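PDB 4MDU: annexin B22 from Schistosoma mansoni, which binds acidic phospholipid membranes in a calcium-dependent manner, aggregates liposomes when calcium is present, and may lend structural integrity to the parasite's tegument. Local coordinates for residues 137-142 against 188-193. Residues are numbered along the deposited sequence; the frame is centred on the assembly and turned at random.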
ATOM      1  N   THR B 137       3.876  -0.536 -16.978  1.00 24.74           N
ATOM      2  CA  THR B 137       4.940  -0.805 -17.943  1.00 24.03           C
ATOM      3  C   THR B 137       4.472  -1.309 -19.314  1.00 26.68           C
ATOM      4  O   THR B 137       5.296  -1.665 -20.155  1.00 28.25           O
ATOM      5  CB  THR B 137       5.950  -1.828 -17.385  1.00 23.23           C
ATOM      6  OG1 THR B 137       5.308  -3.107 -17.289  1.00 26.61           O
ATOM      7  CG2 THR B 137       6.427  -1.401 -16.008  1.00 16.07           C
ATOM      8  N   LEU B 138       3.167  -1.333 -19.558  1.00 28.43           N
ATOM      9  CA  LEU B 138       2.683  -1.841 -20.843  1.00 30.76           C
ATOM     10  C   LEU B 138       2.072  -0.743 -21.691  1.00 25.49           C
ATOM     11  O   LEU B 138       1.156  -0.041 -21.248  1.00 25.82           O
ATOM     12  CB  LEU B 138       1.650  -2.957 -20.643  1.00 30.73           C
ATOM     13  CG  LEU B 138       2.152  -4.212 -19.920  1.00 26.02           C
ATOM     14  CD1 LEU B 138       0.983  -5.110 -19.535  1.00 24.18           C
ATOM     15  CD2 LEU B 138       3.167  -4.966 -20.783  1.00 22.67           C
ATOM     16  N   TRP B 139       2.552  -0.603 -22.918  1.00 25.32           N
ATOM     17  CA  TRP B 139       1.854   0.283 -23.842  1.00 24.81           C
ATOM     18  C   TRP B 139       0.751  -0.474 -24.595  1.00 31.00           C
ATOM     19  O   TRP B 139       0.541  -1.673 -24.377  1.00 33.00           O
ATOM     20  CB  TRP B 139       2.810   1.026 -24.780  1.00 21.07           C
ATOM     21  CG  TRP B 139       2.363   2.446 -24.962  1.00 29.06           C
ATOM     22  CD1 TRP B 139       1.764   2.989 -26.074  1.00 21.38           C
ATOM     23  CD2 TRP B 139       2.425   3.501 -23.984  1.00 23.25           C
ATOM     24  NE1 TRP B 139       1.476   4.314 -25.848  1.00 22.88           N
ATOM     25  CE2 TRP B 139       1.863   4.651 -24.574  1.00 23.78           C
ATOM     26  CE3 TRP B 139       2.917   3.587 -22.675  1.00 26.64           C
ATOM     27  CZ2 TRP B 139       1.784   5.872 -23.902  1.00 28.34           C
ATOM     28  CZ3 TRP B 139       2.834   4.807 -22.008  1.00 28.23           C
ATOM     29  CH2 TRP B 139       2.269   5.930 -22.626  1.00 30.84           C
ATOM     30  N   ASN B 140       0.040   0.232 -25.463  1.00 29.51           N
ATOM     31  CA  ASN B 140      -1.205  -0.280 -26.026  1.00 25.00           C
ATOM     32  C   ASN B 140      -1.156  -1.701 -26.588  1.00 23.21           C
ATOM     33  O   ASN B 140      -1.961  -2.561 -26.208  1.00 23.16           O
ATOM     34  CB  ASN B 140      -1.764   0.707 -27.067  1.00 18.85           C
ATOM     35  CG  ASN B 140      -2.222   2.010 -26.438  1.00 26.33           C
ATOM     36  OD1 ASN B 140      -2.536   2.056 -25.241  1.00 28.90           O
ATOM     37  ND2 ASN B 140      -2.251   3.085 -27.234  1.00 26.50           N
ATOM     38  N   ASP B 141      -0.238  -1.935 -27.514  1.00 22.50           N
ATOM     39  CA  ASP B 141      -0.122  -3.230 -28.168  1.00 23.71           C
ATOM     40  C   ASP B 141       0.331  -4.340 -27.214  1.00 30.14           C
ATOM     41  O   ASP B 141      -0.106  -5.485 -27.321  1.00 23.75           O
ATOM     42  CB  ASP B 141       0.827  -3.120 -29.351  1.00 27.97           C
ATOM     43  CG  ASP B 141       0.218  -2.315 -30.490  1.00 39.12           C
ATOM     44  OD1 ASP B 141      -1.013  -2.365 -30.616  1.00 32.49           O
ATOM     45  OD2 ASP B 141       0.945  -1.640 -31.236  1.00 44.00           O
ATOM     46  N   GLU B 142       1.210  -3.989 -26.284  1.00 26.27           N
ATOM     47  CA  GLU B 142       1.685  -4.944 -25.291  1.00 28.27           C
ATOM     48  C   GLU B 142       0.530  -5.341 -24.400  1.00 25.97           C
ATOM     49  O   GLU B 142       0.337  -6.520 -24.109  1.00 28.75           O
ATOM     50  CB  GLU B 142       2.828  -4.320 -24.488  1.00 21.29           C
ATOM     51  CG  GLU B 142       4.006  -3.987 -25.406  1.00 23.99           C
ATOM     52  CD  GLU B 142       5.057  -3.086 -24.771  1.00 29.15           C
ATOM     53  OE1 GLU B 142       4.696  -2.231 -23.937  1.00 28.92           O
ATOM     54  OE2 GLU B 142       6.252  -3.232 -25.126  1.00 30.14           O
ATOM     55  N   ALA B 188      -6.033   0.201 -23.140  1.00 26.82           N
ATOM     56  CA  ALA B 188      -5.048   0.235 -24.230  1.00 27.44           C
ATOM     57  C   ALA B 188      -5.387   1.312 -25.270  1.00 33.90           C
ATOM     58  O   ALA B 188      -5.292   1.068 -26.481  1.00 29.69           O
ATOM     59  CB  ALA B 188      -4.957  -1.142 -24.913  1.00 26.40           C
ATOM     60  N   GLU B 189      -5.816   2.487 -24.803  1.00 26.98           N
ATOM     61  CA  GLU B 189      -6.016   3.621 -25.700  1.00 27.68           C
ATOM     62  C   GLU B 189      -5.191   4.816 -25.256  1.00 30.56           C
ATOM     63  O   GLU B 189      -5.672   5.948 -25.269  1.00 32.22           O
ATOM     64  CB  GLU B 189      -7.498   3.998 -25.798  1.00 21.16           C
ATOM     65  CG  GLU B 189      -8.314   3.021 -26.641  1.00 22.20           C
ATOM     66  CD  GLU B 189      -9.786   3.397 -26.695  1.00 24.79           C
ATOM     67  OE1 GLU B 189     -10.079   4.577 -26.989  1.00 32.64           O
ATOM     68  OE2 GLU B 189     -10.646   2.519 -26.451  1.00 22.01           O
ATOM     69  N   ARG B 190      -3.952   4.560 -24.852  1.00 30.81           N
ATOM     70  CA  ARG B 190      -3.032   5.648 -24.532  1.00 34.95           C
ATOM     71  C   ARG B 190      -2.561   6.273 -25.849  1.00 33.91           C
ATOM     72  O   ARG B 190      -2.638   5.628 -26.899  1.00 31.45           O
ATOM     73  CB  ARG B 190      -1.851   5.117 -23.709  1.00 29.77           C
ATOM     74  CG  ARG B 190      -2.280   4.234 -22.542  1.00 33.18           C
ATOM     75  CD  ARG B 190      -1.121   3.476 -21.877  1.00 35.85           C
ATOM     76  NE  ARG B 190      -0.504   4.312 -20.867  1.00 38.75           N
ATOM     77  CZ  ARG B 190       0.406   3.924 -19.983  1.00 34.41           C
ATOM     78  NH1 ARG B 190       0.843   2.661 -19.921  1.00 26.27           N
ATOM     79  NH2 ARG B 190       0.861   4.829 -19.136  1.00 23.99           N
ATOM     80  N   ASP B 191      -2.092   7.519 -25.813  1.00 29.35           N
ATOM     81  CA  ASP B 191      -1.565   8.133 -27.026  1.00 30.73           C
ATOM     82  C   ASP B 191      -0.459   7.290 -27.604  1.00 32.89           C
ATOM     83  O   ASP B 191       0.339   6.713 -26.871  1.00 36.66           O
ATOM     84  CB  ASP B 191      -1.008   9.529 -26.768  1.00 34.91           C
ATOM     85  CG  ASP B 191      -2.046  10.484 -26.231  1.00 35.61           C
ATOM     86  OD1 ASP B 191      -3.260  10.166 -26.295  1.00 34.05           O
ATOM     87  OD2 ASP B 191      -1.635  11.548 -25.725  1.00 35.81           O
ATOM     88  N   ASP B 192      -0.399   7.253 -28.926  1.00 30.43           N
ATOM     89  CA  ASP B 192       0.626   6.508 -29.637  1.00 39.33           C
ATOM     90  C   ASP B 192       1.595   7.432 -30.364  1.00 32.45           C
ATOM     91  O   ASP B 192       1.310   8.601 -30.607  1.00 40.84           O
ATOM     92  CB  ASP B 192      -0.023   5.559 -30.660  1.00 36.33           C
ATOM     93  CG  ASP B 192      -0.589   4.310 -30.019  1.00 44.56           C
ATOM     94  OD1 ASP B 192       0.167   3.613 -29.290  1.00 39.07           O
ATOM     95  OD2 ASP B 192      -1.792   4.030 -30.246  1.00 41.52           O
ATOM     96  N   ILE B 193       2.745   6.883 -30.712  1.00 29.92           N
ATOM     97  CA  ILE B 193       3.675   7.517 -31.622  1.00 29.59           C
ATOM     98  C   ILE B 193       4.069   6.450 -32.618  1.00 32.02           C
ATOM     99  O   ILE B 193       4.500   5.359 -32.238  1.00 40.20           O
ATOM    100  CB  ILE B 193       4.940   8.010 -30.918  1.00 38.87           C
ATOM    101  CG1 ILE B 193       4.598   9.080 -29.873  1.00 42.53           C
ATOM    102  CG2 ILE B 193       5.944   8.539 -31.947  1.00 32.56           C
ATOM    103  CD1 ILE B 193       5.683   9.251 -28.783  1.00 31.93           C
TER
HETATM  104  O   HOH W   1       1.283   0.435 -28.950  1.00 36.97           O
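Arg190 lies flat over one face of Trp139. The guanidinium and ring centres are 3.9 Å apart and the planes differ by 19°. CZ3 of Trp139 sits over the middle of the guanidinium. The Arg190 side chain bends at chi3 (86°), which sets NE over the ring near CZ3 and CH2 of Trp139. NH1 reaches Leu138 O in a weak hydrogen bond, while NE bonds to Cys242 O. The ring is also pinned at its edge: Trp139 NE1 donates to Asp191 O at 2.8 Å, with the oxygen in the ring plane. Beside it, Asn140 OD1 accepts from Arg190 N (2.9 Å) on an in-plane lone pair, and Asn140 ND2 donates to Arg190 O (2.6 Å). This buried side is tight. The Asp192 side is looser and exposed: its carboxylate receives weak bonds from Asn140 ND2, and a water accepts from Asp141 N and gives a weak bond to Asp192 OD1. Trp139 is the N-cap of helix 140-156, in the predicted second annexin repeat, and its N bonds to Glu142 OE1. The contact thus fastens that helix start to the loop after helix 177-187. Its chemistry is consistent with the Arg190 charge being met by the indole face and backbone carbonyl oxygens, with no carboxylate of these two segments paired to it.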